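Local coordinates for protein nucleoside-triphosphatase THEP1 (Aquifex aeolicus, PDB 1YE8) that hydrolyses nucleoside triphosphates (ATP, GTP, CTP, TTP and UTP) to the diphosphate and phosphate, and has no kinase activity, at residues Met1-Gly7 and Ala155-Leu160; Ala28-Trp32 and Ile87-Ala91; Lys67-Gly71 and Lys110-Phe114; Tyr92-Lys96 and Ile125-Val131; Val102-Ile108 and Asn132-Pro138. All coordinates share one frame; numbering follows the deposited sequence.

Interaction 1. Residues Met1-Gly7 and Ala155-Leu160; sequences MKIIITG and AVLIEL
With chi1 at -57° and CD1 continuing in a nearly straight line, I4 lays its terminal methyl on A155: I4 CD1 lies 3.6 Å from A155 CB. I3, on the other face of the sheet, instead bends at chi2 (-67°), which folds its CD1 alongside V156, 3.8 Å from V156 CB. The two side chains run side by side in the same direction. On the I4 face, L157 crosses its neighbours at a slant; L157 CD1 reaches I4 CG2 at 3.8 Å and T6 CG2 at 4.0 Å. The selenium of M1 comes to 3.6 Å from V156 CG2, and I158 CD1 approaches I3 CG2 more loosely.

Between these side chains the two strands run parallel, their axes 20° apart. Five backbone bonds join them: V156 N to K2 O, I4 N to V156 O, I158 N to I4 O, T6 N to I158 O and L160 N to T6 O. The polar ends of 1-7 turn elsewhere: K2 NZ bonds to D128 O and V131 O, and T6 OG1 to I137 O.

Strand 156-159 is the outermost strand of the parallel sheet within this chain and pairs with 2-6, while I158 and L160 pack on helix 168-175. G7 belongs to the inferred ATP-binding loop that follows strand 2-6 and leads to helix 13-24, the strand-loop-helix arrangement of a P-loop (Walker A) NTPase.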
# COMPACT_ATOMS: atom_id res chain seq x y z
N MSE A 1 9.61 -3.32 11.83
CA MSE A 1 8.93 -2.00 11.94
C MSE A 1 7.79 -1.96 10.91
O MSE A 1 8.04 -2.19 9.72
CB MSE A 1 9.95 -0.88 11.71
CG MSE A 1 9.39 0.53 11.60
SE MSE A 1 8.85 1.22 13.32
CE MSE A 1 10.48 1.00 14.35
N LYS A 2 6.57 -1.70 11.36
CA LYS A 2 5.40 -1.58 10.45
C LYS A 2 4.90 -0.16 10.56
O LYS A 2 4.51 0.27 11.66
CB LYS A 2 4.25 -2.53 10.85
CG LYS A 2 4.57 -4.03 11.00
CD LYS A 2 4.87 -4.66 9.64
CE LYS A 2 5.06 -6.17 9.67
NZ LYS A 2 6.10 -6.62 10.63
N ILE A 3 4.94 0.58 9.46
CA ILE A 3 4.41 1.95 9.42
C ILE A 3 3.08 1.91 8.68
O ILE A 3 3.06 1.52 7.49
CB ILE A 3 5.38 2.90 8.64
CG1 ILE A 3 6.83 2.83 9.15
CG2 ILE A 3 4.84 4.33 8.65
CD1 ILE A 3 7.00 3.36 10.56
N ILE A 4 2.00 2.28 9.36
CA ILE A 4 0.66 2.27 8.76
C ILE A 4 0.21 3.71 8.63
O ILE A 4 0.05 4.41 9.64
CB ILE A 4 -0.33 1.47 9.63
CG1 ILE A 4 0.17 0.04 9.82
CG2 ILE A 4 -1.71 1.48 8.97
CD1 ILE A 4 -0.68 -0.82 10.69
N ILE A 5 -0.00 4.15 7.40
CA ILE A 5 -0.41 5.52 7.10
C ILE A 5 -1.88 5.52 6.71
O ILE A 5 -2.31 4.81 5.80
CB ILE A 5 0.45 6.11 5.96
CG1 ILE A 5 1.93 6.11 6.33
CG2 ILE A 5 -0.04 7.54 5.61
CD1 ILE A 5 2.86 6.21 5.14
N THR A 6 -2.66 6.33 7.41
CA THR A 6 -4.08 6.45 7.13
C THR A 6 -4.45 7.92 7.00
O THR A 6 -3.61 8.79 7.22
CB THR A 6 -4.88 5.68 8.21
OG1 THR A 6 -6.25 5.53 7.82
CG2 THR A 6 -4.90 6.39 9.60
N GLY A 7 -5.68 8.20 6.57
CA GLY A 7 -6.11 9.58 6.43
C GLY A 7 -7.18 9.69 5.37
O GLY A 7 -7.49 8.72 4.68
N ALA A 155 2.54 -1.71 15.68
CA ALA A 155 2.68 -0.87 14.50
C ALA A 155 2.73 0.61 14.87
O ALA A 155 2.26 1.04 15.94
CB ALA A 155 1.54 -1.13 13.53
N VAL A 156 3.30 1.38 13.96
CA VAL A 156 3.29 2.82 14.05
C VAL A 156 2.10 3.26 13.22
O VAL A 156 2.06 2.99 12.02
CB VAL A 156 4.60 3.41 13.49
CG1 VAL A 156 4.56 4.95 13.45
CG2 VAL A 156 5.80 2.90 14.29
N LEU A 157 1.11 3.90 13.84
CA LEU A 157 -0.10 4.32 13.12
C LEU A 157 -0.06 5.84 12.99
O LEU A 157 -0.04 6.57 14.00
CB LEU A 157 -1.37 3.84 13.85
CG LEU A 157 -2.70 4.27 13.19
CD1 LEU A 157 -2.93 3.65 11.80
CD2 LEU A 157 -3.88 3.91 14.10
N ILE A 158 -0.04 6.32 11.75
CA ILE A 158 0.05 7.75 11.48
C ILE A 158 -1.19 8.22 10.74
O ILE A 158 -1.52 7.69 9.67
CB ILE A 158 1.32 8.07 10.67
CG1 ILE A 158 2.54 7.95 11.60
CG2 ILE A 158 1.27 9.49 10.06
CD1 ILE A 158 3.83 7.69 10.89
N GLU A 159 -1.89 9.19 11.32
CA GLU A 159 -3.02 9.83 10.65
C GLU A 159 -2.50 11.03 9.91
O GLU A 159 -2.17 12.06 10.52
CB GLU A 159 -4.14 10.20 11.64
CG GLU A 159 -5.39 10.73 10.94
CD GLU A 159 -6.67 10.64 11.76
OE1 GLU A 159 -6.70 10.04 12.85
OE2 GLU A 159 -7.70 11.15 11.27
N LEU A 160 -2.40 10.90 8.60
CA LEU A 160 -1.83 11.94 7.74
C LEU A 160 -2.87 13.03 7.54
O LEU A 160 -4.02 12.73 7.21
CB LEU A 160 -1.44 11.33 6.39
CG LEU A 160 -0.63 12.25 5.48
CD1 LEU A 160 0.72 12.60 6.12
CD2 LEU A 160 -0.41 11.61 4.12

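Interaction 2. Residues Ala28-Trp32 and Ile87-Ala91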
# COMPACT_ATOMS: atom_id res chain seq x y z
N ALA A 28 13.46 -0.19 -0.91
CA ALA A 28 12.01 -0.23 -1.03
C ALA A 28 11.58 -1.17 -2.14
O ALA A 28 12.04 -1.03 -3.28
CB ALA A 28 11.47 1.17 -1.28
N ILE A 29 10.70 -2.13 -1.82
CA ILE A 29 10.17 -3.06 -2.84
C ILE A 29 8.67 -3.20 -2.64
O ILE A 29 8.22 -3.51 -1.53
CB ILE A 29 10.84 -4.46 -2.76
CG1 ILE A 29 12.38 -4.38 -2.71
CG2 ILE A 29 10.37 -5.31 -3.93
CD1 ILE A 29 13.05 -5.71 -2.20
N GLY A 30 7.89 -2.99 -3.69
CA GLY A 30 6.44 -3.12 -3.58
C GLY A 30 5.72 -2.29 -4.62
O GLY A 30 6.15 -2.21 -5.78
N PHE A 31 4.62 -1.65 -4.23
CA PHE A 31 3.84 -0.89 -5.18
C PHE A 31 3.06 0.21 -4.50
O PHE A 31 2.79 0.15 -3.27
CB PHE A 31 2.90 -1.80 -6.01
CG PHE A 31 1.73 -2.36 -5.22
CD1 PHE A 31 0.58 -1.62 -5.01
CD2 PHE A 31 1.81 -3.63 -4.66
CE1 PHE A 31 -0.48 -2.13 -4.28
CE2 PHE A 31 0.75 -4.15 -3.91
CZ PHE A 31 -0.40 -3.39 -3.74
N TRP A 32 2.65 1.17 -5.32
CA TRP A 32 1.68 2.18 -4.91
C TRP A 32 0.59 2.31 -5.95
O TRP A 32 0.63 1.65 -7.00
CB TRP A 32 2.34 3.53 -4.57
CG TRP A 32 3.08 4.17 -5.72
CD1 TRP A 32 2.58 5.06 -6.63
CD2 TRP A 32 4.45 3.94 -6.09
NE1 TRP A 32 3.56 5.41 -7.54
CE2 TRP A 32 4.72 4.73 -7.23
CE3 TRP A 32 5.48 3.15 -5.55
CZ2 TRP A 32 5.98 4.76 -7.85
CZ3 TRP A 32 6.73 3.17 -6.18
CH2 TRP A 32 6.96 3.97 -7.31
N ILE A 87 5.33 -8.80 -7.24
CA ILE A 87 6.22 -7.86 -6.57
C ILE A 87 6.16 -8.00 -5.04
O ILE A 87 7.19 -7.89 -4.38
CB ILE A 87 6.01 -6.39 -7.05
CG1 ILE A 87 7.22 -5.53 -6.65
CG2 ILE A 87 4.75 -5.77 -6.47
CD1 ILE A 87 8.50 -5.83 -7.45
N LEU A 88 4.99 -8.32 -4.49
CA LEU A 88 4.91 -8.53 -3.04
C LEU A 88 5.55 -9.85 -2.62
O LEU A 88 6.16 -9.92 -1.55
CB LEU A 88 3.48 -8.42 -2.52
CG LEU A 88 2.87 -7.01 -2.48
CD1 LEU A 88 1.59 -7.01 -1.66
CD2 LEU A 88 3.83 -5.94 -1.94
N GLU A 89 5.43 -10.90 -3.44
CA GLU A 89 6.09 -12.16 -3.10
C GLU A 89 7.61 -11.98 -3.08
O GLU A 89 8.30 -12.48 -2.20
CB GLU A 89 5.70 -13.28 -4.07
CG GLU A 89 4.22 -13.67 -4.00
CD GLU A 89 3.87 -14.68 -2.92
OE1 GLU A 89 4.69 -14.95 -2.03
OE2 GLU A 89 2.72 -15.20 -2.95
N ARG A 90 8.12 -11.25 -4.08
CA ARG A 90 9.54 -10.90 -4.10
C ARG A 90 9.93 -10.04 -2.89
O ARG A 90 10.92 -10.33 -2.21
CB ARG A 90 9.89 -10.15 -5.39
CG ARG A 90 11.29 -9.61 -5.42
CD ARG A 90 11.64 -8.80 -6.65
NE ARG A 90 12.78 -7.97 -6.30
CZ ARG A 90 13.13 -6.87 -6.90
NH1 ARG A 90 12.48 -6.43 -7.98
NH2 ARG A 90 14.18 -6.20 -6.42
N ALA A 91 9.14 -9.00 -2.62
CA ALA A 91 9.43 -8.11 -1.49
C ALA A 91 9.52 -8.89 -0.18
O ALA A 91 10.43 -8.68 0.59
CB ALA A 91 8.38 -7.02 -1.39
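I87 opens the helical side of the contact by spanning three residues of 28-32 with its branches. Its chi1 of -163° sends CG1 to the side of CB opposite the backbone N, where I87 CG1 rests 3.6 Å from G30 O, and CD1 goes on to I29, ending 4.0 Å from I29 CG2. The other branch, I87 CG2, approaches the rim of the F31 ring near its plane, 4.1 Å from F31 CD2.

The L88 and F31 side chains cross at about a right angle, and L88 CD1 touches F31 CE2 at 3.7 Å, again at the ring edge, while CD2 of L88 reaches back to G30 CA. Beyond F31, L88 also packs on F118 of helix 116-126 and on I103 and I105 of strand 102-105. This is helix 77-97 lying against the end of a RecA-like alpha/beta sheet, at the point where the chain turns a corner at G30. I29 is bonded through its backbone to V102 and I104 of the parallel sheet, while residues 31-36 form an outermost strand of the antiparallel sheet.

R90 contributes a flat group: its guanidinium lies over I29 CG2, with the methyl 4.3 Å above the centre of the plane. R90 NE forms a salt bridge with E94, and NH1 one with E53.

At A91 the backbones come closest, the CA atoms of A91 and I29 being 5.3 Å apart. The small methyl permits this, with A91 CB 3.7 Å from I29 CG2 and 3.5 Å from I29 O.

Interaction 3. Residues Lys67-Gly71 and Lys110-Phe114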
# COMPACT_ATOMS: atom_id res chain seq x y z
N LYS A 67 -18.05 -7.23 -11.81
CA LYS A 67 -18.90 -7.56 -10.67
C LYS A 67 -18.34 -6.93 -9.39
O LYS A 67 -19.04 -6.80 -8.40
CB LYS A 67 -19.04 -9.07 -10.50
CG LYS A 67 -20.44 -9.54 -10.12
CD LYS A 67 -20.42 -10.96 -9.55
CE LYS A 67 -21.50 -11.85 -10.18
NZ LYS A 67 -22.68 -12.05 -9.28
N LYS A 68 -17.06 -6.54 -9.43
CA LYS A 68 -16.38 -5.95 -8.28
C LYS A 68 -16.37 -4.45 -8.48
O LYS A 68 -15.66 -3.92 -9.34
CB LYS A 68 -14.96 -6.52 -8.12
CG LYS A 68 -14.87 -8.05 -8.24
CD LYS A 68 -15.74 -8.76 -7.21
CE LYS A 68 -15.98 -10.22 -7.62
NZ LYS A 68 -17.37 -10.70 -7.35
N LEU A 69 -17.21 -3.77 -7.71
CA LEU A 69 -17.45 -2.34 -7.90
C LEU A 69 -17.15 -1.56 -6.63
O LEU A 69 -17.50 -2.00 -5.54
CB LEU A 69 -18.91 -2.09 -8.29
CG LEU A 69 -19.39 -2.65 -9.63
CD1 LEU A 69 -20.92 -2.58 -9.75
CD2 LEU A 69 -18.74 -1.92 -10.81
N VAL A 70 -16.52 -0.41 -6.79
CA VAL A 70 -16.47 0.61 -5.74
C VAL A 70 -17.03 1.88 -6.37
O VAL A 70 -16.35 2.53 -7.17
CB VAL A 70 -15.03 0.83 -5.18
CG1 VAL A 70 -15.02 1.97 -4.15
CG2 VAL A 70 -14.46 -0.46 -4.59
N GLY A 71 -18.28 2.21 -6.02
CA GLY A 71 -19.03 3.24 -6.70
C GLY A 71 -19.11 2.96 -8.19
O GLY A 71 -19.61 1.91 -8.61
N LYS A 110 -10.35 -0.96 -0.33
CA LYS A 110 -11.47 -1.73 -0.83
C LYS A 110 -11.24 -2.31 -2.24
O LYS A 110 -11.56 -3.46 -2.48
CB LYS A 110 -12.74 -0.88 -0.81
CG LYS A 110 -13.99 -1.72 -1.07
CD LYS A 110 -14.45 -2.40 0.21
CE LYS A 110 -15.80 -3.07 0.04
NZ LYS A 110 -15.77 -4.09 -1.05
N MSE A 111 -10.67 -1.52 -3.15
CA MSE A 111 -10.46 -2.00 -4.51
C MSE A 111 -9.46 -3.14 -4.56
O MSE A 111 -9.70 -4.15 -5.23
CB MSE A 111 -10.02 -0.87 -5.42
CG MSE A 111 -11.05 0.22 -5.49
SE MSE A 111 -10.48 1.68 -6.60
CE MSE A 111 -8.66 1.87 -6.02
N GLU A 112 -8.40 -3.04 -3.78
CA GLU A 112 -7.36 -4.07 -3.76
C GLU A 112 -7.84 -5.34 -3.06
O GLU A 112 -7.45 -6.45 -3.43
CB GLU A 112 -6.10 -3.52 -3.08
CG GLU A 112 -5.50 -2.35 -3.85
CD GLU A 112 -6.04 -0.97 -3.48
OE1 GLU A 112 -6.99 -0.82 -2.67
OE2 GLU A 112 -5.48 0.02 -4.01
N LEU A 113 -8.68 -5.17 -2.04
CA LEU A 113 -9.09 -6.27 -1.17
C LEU A 113 -10.09 -7.22 -1.83
O LEU A 113 -10.40 -8.25 -1.25
CB LEU A 113 -9.59 -5.73 0.19
CG LEU A 113 -8.45 -5.18 1.06
CD1 LEU A 113 -9.02 -4.38 2.22
CD2 LEU A 113 -7.54 -6.27 1.60
N PHE A 114 -10.55 -6.92 -3.04
CA PHE A 114 -11.31 -7.90 -3.81
C PHE A 114 -10.46 -9.11 -4.18
O PHE A 114 -11.00 -10.16 -4.50
CB PHE A 114 -11.88 -7.28 -5.08
CG PHE A 114 -13.09 -6.42 -4.87
CD1 PHE A 114 -14.29 -6.97 -4.43
CD2 PHE A 114 -13.04 -5.07 -5.17
CE1 PHE A 114 -15.42 -6.16 -4.26
CE2 PHE A 114 -14.17 -4.26 -5.00
CZ PHE A 114 -15.35 -4.81 -4.55
O HOH W 1 -17.12 -2.27 -2.86
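K68 lies over one face of the F114 ring. K68 CB sits 3.6 Å from the centroid of the F114 ring and only 5° off its normal, a CH-pi contact over the ring centre. The lysine chain then bends at chi2 (-58°), which keeps its methylenes on the aromatic: K68 CD lies 3.6 Å from F114 CD1 before the amino end leads away.

V70 approaches the same ring at its rim. V70 CG2 lies near the ring plane, 3.8 Å from F114 CE2, and the same methyl is wedged against M111, with CG2 of V70 3.6 Å from CG of M111. The valine and selenomethionine side chains cross at about a right angle. K110 CG flanks this methyl as well, and L69 O lies at the ring edge beside F114 CZ.

One water supplies the polar link, donating to L69 O at 2.7 Å and accepting from K110 NZ at 2.9 Å.

The contact lies near the surface and packs strand 69-70, an outermost strand of the antiparallel sheet, against residues 110-114. That turn of helical backbone angles follows the predicted ATP-site residues V102-G109, so the arrangement joins the antiparallel sheet to the nucleotide-binding core of a variation of the RecA fold.

Interaction 4. Residues Tyr92-Lys96 and Ile125-Val131; sequences YREAK and IMHDPNV
A95 and V131 bring their CA atoms to 5.6 Å, Y92 and I125 theirs to 6.9 Å, where helix 116-126 ends and a type I turn from D128 to V131 lies against helix 77-97. Y92 is the main bridge. Its chi1 of -171° swings the ring out across the gap, and Y92 OH donates a short bond of 2.5 Å to D128 OD2. The oxygen accepts through its anti lone pair, with the carboxylate plane 86° from the ring plane.

The other carboxylate oxygen works within its own turn: D128 OD1 accepts from N130 N at 2.8 Å, an Asx turn. With one bond to each oxygen, the rotation of the carboxylate is fixed. K96 NZ lies 5.4 Å from D128 OD2, too far for a salt bridge, though its charge would probably help to stabilise the carboxylate.

Both faces of the Y92 ring are covered. I125 CG1 lies 3.7 Å above one, offset toward the rim, and K96 CE lies over the centre of the other. V131 CG1 comes to the ring edge and also packs on K96 CG at 3.6 Å and on A95 CB.

Beneath this joint lies the parallel sheet: A95, I125 and V131 all touch I103 of strand 102-105, and I125 also meets V133 of strand 132-136.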
# COMPACT_ATOMS: atom_id res chain seq x y z
N TYR A 92 8.59 -9.83 0.03
CA TYR A 92 8.55 -10.63 1.25
C TYR A 92 9.76 -11.56 1.33
O TYR A 92 10.42 -11.63 2.38
CB TYR A 92 7.21 -11.38 1.30
CG TYR A 92 6.92 -12.09 2.61
CD1 TYR A 92 7.27 -11.52 3.84
CD2 TYR A 92 6.28 -13.32 2.62
CE1 TYR A 92 6.99 -12.16 5.04
CE2 TYR A 92 5.99 -13.97 3.81
CZ TYR A 92 6.36 -13.38 5.01
OH TYR A 92 6.08 -14.02 6.19
N ARG A 93 10.10 -12.24 0.23
CA ARG A 93 11.30 -13.09 0.26
C ARG A 93 12.54 -12.26 0.60
O ARG A 93 13.37 -12.67 1.42
CB ARG A 93 11.57 -13.80 -1.07
CG ARG A 93 10.68 -14.98 -1.35
CD ARG A 93 11.11 -15.74 -2.61
NE ARG A 93 11.06 -14.87 -3.78
CZ ARG A 93 10.00 -14.74 -4.58
NH1 ARG A 93 8.88 -15.42 -4.35
NH2 ARG A 93 10.07 -13.91 -5.61
N GLU A 94 12.69 -11.12 -0.06
CA GLU A 94 13.90 -10.33 0.13
C GLU A 94 13.95 -9.71 1.52
O GLU A 94 15.01 -9.68 2.14
CB GLU A 94 14.02 -9.24 -0.93
CG GLU A 94 14.33 -9.75 -2.32
CD GLU A 94 14.91 -8.65 -3.18
OE1 GLU A 94 15.80 -7.92 -2.68
OE2 GLU A 94 14.45 -8.47 -4.31
N ALA A 95 12.81 -9.23 2.01
CA ALA A 95 12.75 -8.55 3.31
C ALA A 95 12.97 -9.49 4.49
O ALA A 95 13.44 -9.06 5.53
CB ALA A 95 11.41 -7.80 3.46
N LYS A 96 12.64 -10.77 4.33
CA LYS A 96 12.89 -11.74 5.40
C LYS A 96 14.38 -11.98 5.56
O LYS A 96 14.85 -12.22 6.68
CB LYS A 96 12.18 -13.07 5.12
CG LYS A 96 10.69 -13.01 5.43
CD LYS A 96 10.01 -14.36 5.33
CE LYS A 96 9.71 -14.69 3.90
NZ LYS A 96 9.10 -16.04 3.74
N ILE A 125 2.26 -11.05 5.51
CA ILE A 125 3.30 -10.04 5.67
C ILE A 125 3.11 -9.19 6.93
O ILE A 125 4.05 -8.99 7.71
CB ILE A 125 3.34 -9.12 4.40
CG1 ILE A 125 3.89 -9.89 3.19
CG2 ILE A 125 4.10 -7.83 4.70
CD1 ILE A 125 3.62 -9.19 1.85
N MSE A 126 1.89 -8.72 7.15
CA MSE A 126 1.64 -7.77 8.23
C MSE A 126 1.81 -8.37 9.62
O MSE A 126 2.18 -7.67 10.55
CB MSE A 126 0.26 -7.14 8.06
CG MSE A 126 0.13 -6.36 6.71
SE MSE A 126 1.48 -4.96 6.39
CE MSE A 126 0.96 -4.10 7.82
N HIS A 127 1.61 -9.68 9.73
CA HIS A 127 1.72 -10.35 11.02
C HIS A 127 3.08 -11.02 11.21
O HIS A 127 3.31 -11.66 12.24
CB HIS A 127 0.56 -11.33 11.20
CG HIS A 127 -0.78 -10.66 11.25
ND1 HIS A 127 -1.19 -9.88 12.32
CD2 HIS A 127 -1.79 -10.62 10.35
CE1 HIS A 127 -2.40 -9.42 12.08
NE2 HIS A 127 -2.79 -9.85 10.89
N ASP A 128 3.97 -10.86 10.23
CA ASP A 128 5.32 -11.41 10.34
C ASP A 128 6.20 -10.37 11.02
O ASP A 128 6.47 -9.32 10.43
CB ASP A 128 5.87 -11.77 8.95
CG ASP A 128 7.19 -12.51 9.01
OD1 ASP A 128 7.96 -12.31 9.98
OD2 ASP A 128 7.54 -13.30 8.12
N PRO A 129 6.65 -10.64 12.24
CA PRO A 129 7.47 -9.67 12.98
C PRO A 129 8.81 -9.38 12.31
O PRO A 129 9.40 -8.34 12.63
CB PRO A 129 7.74 -10.39 14.31
CG PRO A 129 7.57 -11.84 14.01
CD PRO A 129 6.45 -11.89 12.99
N ASN A 130 9.28 -10.25 11.42
CA ASN A 130 10.64 -10.20 10.88
C ASN A 130 10.82 -9.36 9.62
O ASN A 130 11.88 -9.43 8.99
CB ASN A 130 11.17 -11.61 10.59
CG ASN A 130 11.05 -12.55 11.79
OD1 ASN A 130 11.45 -12.21 12.91
ND2 ASN A 130 10.48 -13.74 11.56
N VAL A 131 9.80 -8.59 9.24
CA VAL A 131 9.90 -7.76 8.04
C VAL A 131 9.43 -6.34 8.32
O VAL A 131 8.52 -6.13 9.13
CB VAL A 131 9.11 -8.34 6.83
CG1 VAL A 131 9.63 -9.71 6.42
CG2 VAL A 131 7.58 -8.38 7.05

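Interaction 5. Residues Val102-Ile108 and Asn132-Pro138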
# COMPACT_ATOMS: atom_id res chain seq x y z
N VAL A 102 12.39 -2.78 2.88
CA VAL A 102 11.09 -2.30 3.35
C VAL A 102 10.06 -2.61 2.27
O VAL A 102 10.21 -2.17 1.12
CB VAL A 102 11.11 -0.78 3.65
CG1 VAL A 102 9.75 -0.32 4.15
CG2 VAL A 102 12.22 -0.46 4.66
N ILE A 103 9.04 -3.38 2.65
CA ILE A 103 7.94 -3.72 1.75
C ILE A 103 6.99 -2.54 1.65
O ILE A 103 6.64 -1.95 2.67
CB ILE A 103 7.19 -4.97 2.28
CG1 ILE A 103 8.19 -6.13 2.46
CG2 ILE A 103 6.05 -5.34 1.33
CD1 ILE A 103 7.59 -7.35 3.14
N ILE A 104 6.56 -2.21 0.43
CA ILE A 104 5.71 -1.03 0.18
C ILE A 104 4.34 -1.48 -0.32
O ILE A 104 4.26 -2.18 -1.32
CB ILE A 104 6.36 -0.10 -0.87
CG1 ILE A 104 7.81 0.26 -0.48
CG2 ILE A 104 5.49 1.11 -1.12
CD1 ILE A 104 7.99 1.09 0.79
N ILE A 105 3.27 -1.08 0.37
CA ILE A 105 1.92 -1.53 -0.02
C ILE A 105 0.94 -0.35 0.05
O ILE A 105 0.38 -0.07 1.12
CB ILE A 105 1.40 -2.70 0.88
CG1 ILE A 105 2.48 -3.77 1.14
CG2 ILE A 105 0.15 -3.33 0.24
CD1 ILE A 105 1.99 -4.91 2.03
N ASP A 106 0.72 0.33 -1.07
CA ASP A 106 -0.28 1.41 -1.12
C ASP A 106 -1.24 1.01 -2.23
O ASP A 106 -0.86 1.03 -3.41
CB ASP A 106 0.40 2.76 -1.40
CG ASP A 106 -0.58 3.84 -1.78
OD1 ASP A 106 -1.50 4.14 -0.98
OD2 ASP A 106 -0.49 4.46 -2.86
N GLU A 107 -2.49 0.64 -1.92
CA GLU A 107 -3.16 0.77 -0.65
C GLU A 107 -3.79 -0.56 -0.27
O GLU A 107 -4.25 -1.34 -1.14
CB GLU A 107 -4.27 1.84 -0.80
CG GLU A 107 -5.06 2.09 0.47
CD GLU A 107 -5.83 3.39 0.49
OE1 GLU A 107 -5.71 4.24 -0.41
OE2 GLU A 107 -6.58 3.59 1.44
N ILE A 108 -3.86 -0.84 1.03
CA ILE A 108 -4.70 -1.92 1.51
C ILE A 108 -6.11 -1.33 1.63
O ILE A 108 -6.58 -0.98 2.72
CB ILE A 108 -4.17 -2.50 2.84
CG1 ILE A 108 -2.69 -2.89 2.69
CG2 ILE A 108 -5.02 -3.72 3.29
CD1 ILE A 108 -2.02 -3.23 3.96
N ASN A 132 10.05 -5.39 7.63
CA ASN A 132 9.63 -3.99 7.67
C ASN A 132 8.65 -3.66 6.55
O ASN A 132 8.80 -4.16 5.42
CB ASN A 132 10.84 -3.06 7.57
CG ASN A 132 11.87 -3.34 8.63
OD1 ASN A 132 11.56 -3.36 9.82
ND2 ASN A 132 13.11 -3.58 8.21
N VAL A 133 7.65 -2.85 6.87
CA VAL A 133 6.59 -2.51 5.91
C VAL A 133 6.15 -1.07 6.06
O VAL A 133 6.03 -0.56 7.18
CB VAL A 133 5.33 -3.41 6.10
CG1 VAL A 133 4.29 -3.15 4.99
CG2 VAL A 133 5.68 -4.90 6.16
N VAL A 134 5.89 -0.41 4.92
CA VAL A 134 5.12 0.84 4.89
C VAL A 134 3.86 0.56 4.10
O VAL A 134 3.93 0.17 2.93
CB VAL A 134 5.91 1.99 4.23
CG1 VAL A 134 5.04 3.24 4.07
CG2 VAL A 134 7.16 2.30 5.06
N ALA A 135 2.70 0.75 4.74
CA ALA A 135 1.42 0.42 4.08
C ALA A 135 0.43 1.54 4.36
O ALA A 135 0.56 2.26 5.37
CB ALA A 135 0.86 -0.90 4.56
N THR A 136 -0.55 1.69 3.48
CA THR A 136 -1.62 2.66 3.71
C THR A 136 -2.94 1.92 3.84
O THR A 136 -3.16 0.85 3.25
CB THR A 136 -1.72 3.65 2.54
OG1 THR A 136 -1.92 2.93 1.32
CG2 THR A 136 -0.42 4.43 2.40
N ILE A 137 -3.84 2.53 4.62
CA ILE A 137 -5.22 2.06 4.75
C ILE A 137 -6.15 3.26 4.76
O ILE A 137 -5.76 4.35 5.17
CB ILE A 137 -5.45 1.22 6.05
CG1 ILE A 137 -5.04 1.99 7.31
CG2 ILE A 137 -4.79 -0.15 5.93
CD1 ILE A 137 -5.42 1.27 8.58
N PRO A 138 -7.39 3.05 4.32
CA PRO A 138 -8.38 4.12 4.41
C PRO A 138 -8.70 4.45 5.86
O PRO A 138 -8.40 3.69 6.78
CB PRO A 138 -9.59 3.55 3.65
CG PRO A 138 -9.38 2.10 3.55
CD PRO A 138 -7.94 1.80 3.74
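T136 and D106 approach at a slant, hydroxyl to carboxylate. The chi1 of T136 (56°) turns OG1 toward the other strand, where it donates to the anti lone pair of D106 OD1 at 2.6 Å. The second oxygen, D106 OD2, bonds to T14 OG1 of the inferred ATP site, so T136 probably helps to position the carboxylate, which lies about 4 Å from a bound magnesium ion.

E107, which follows a cis peptide bond, runs extended and crosses T136 at about a right angle. E107 OE2 ends 3.2 Å from P138 CD; the proline nitrogen has no hydrogen to give, so this is packing. I108 then returns to the pairing, its N bonding to T136 O at 2.9 Å, while I108 CD1 rests on A135 CB at 3.8 Å. The carbonyl oxygen I108 O is buried here without a partner.

Further back the strands pair in parallel, axes 19° apart, through I103 N to N132 O, V134 N to I103 O, I105 N to V134 O and T136 N to I105 O. V134 is flanked by two residues on its face: V102 CG1 reaches V134 CG2 obliquely at 3.8 Å, and I104 lies alongside it, pointing the same way. On the other face I105 CD1 meets V133 CG1 at 4.1 Å.

These strands are joined by helix 116-126 in a beta-alpha-beta unit, and that helix packs on the face of I103, I105 and V133. Helix 13-24 lies under V102 and I104 on the opposite face, while strands 28-29 and 2-6 flank the pair in the sheet.

In the fold
Interactions 1 and 5 lie in one parallel sheet of order 28-29, 102-105, 132-136, 2-6, 156-159; their centres are about 9 Å apart and strands 2-6 and 132-136 are hydrogen-bonded neighbours. Interaction 2 reaches the sheet's far end, its centre about 18 Å from that of interaction 1. Interactions 2 and 4 share helix 77-97, their centres about 11 Å apart. Interaction 3 lies on the antiparallel sheet, its centre about 26 Å from that of interaction 4. Along the chain, interaction 1 encloses all the others, interaction 2 precedes 4 and 5, and interaction 3 interleaves with 2, 4 and 5. Together they tie the P-loop strand, predicted ATP-site strand and second sheet into one domain.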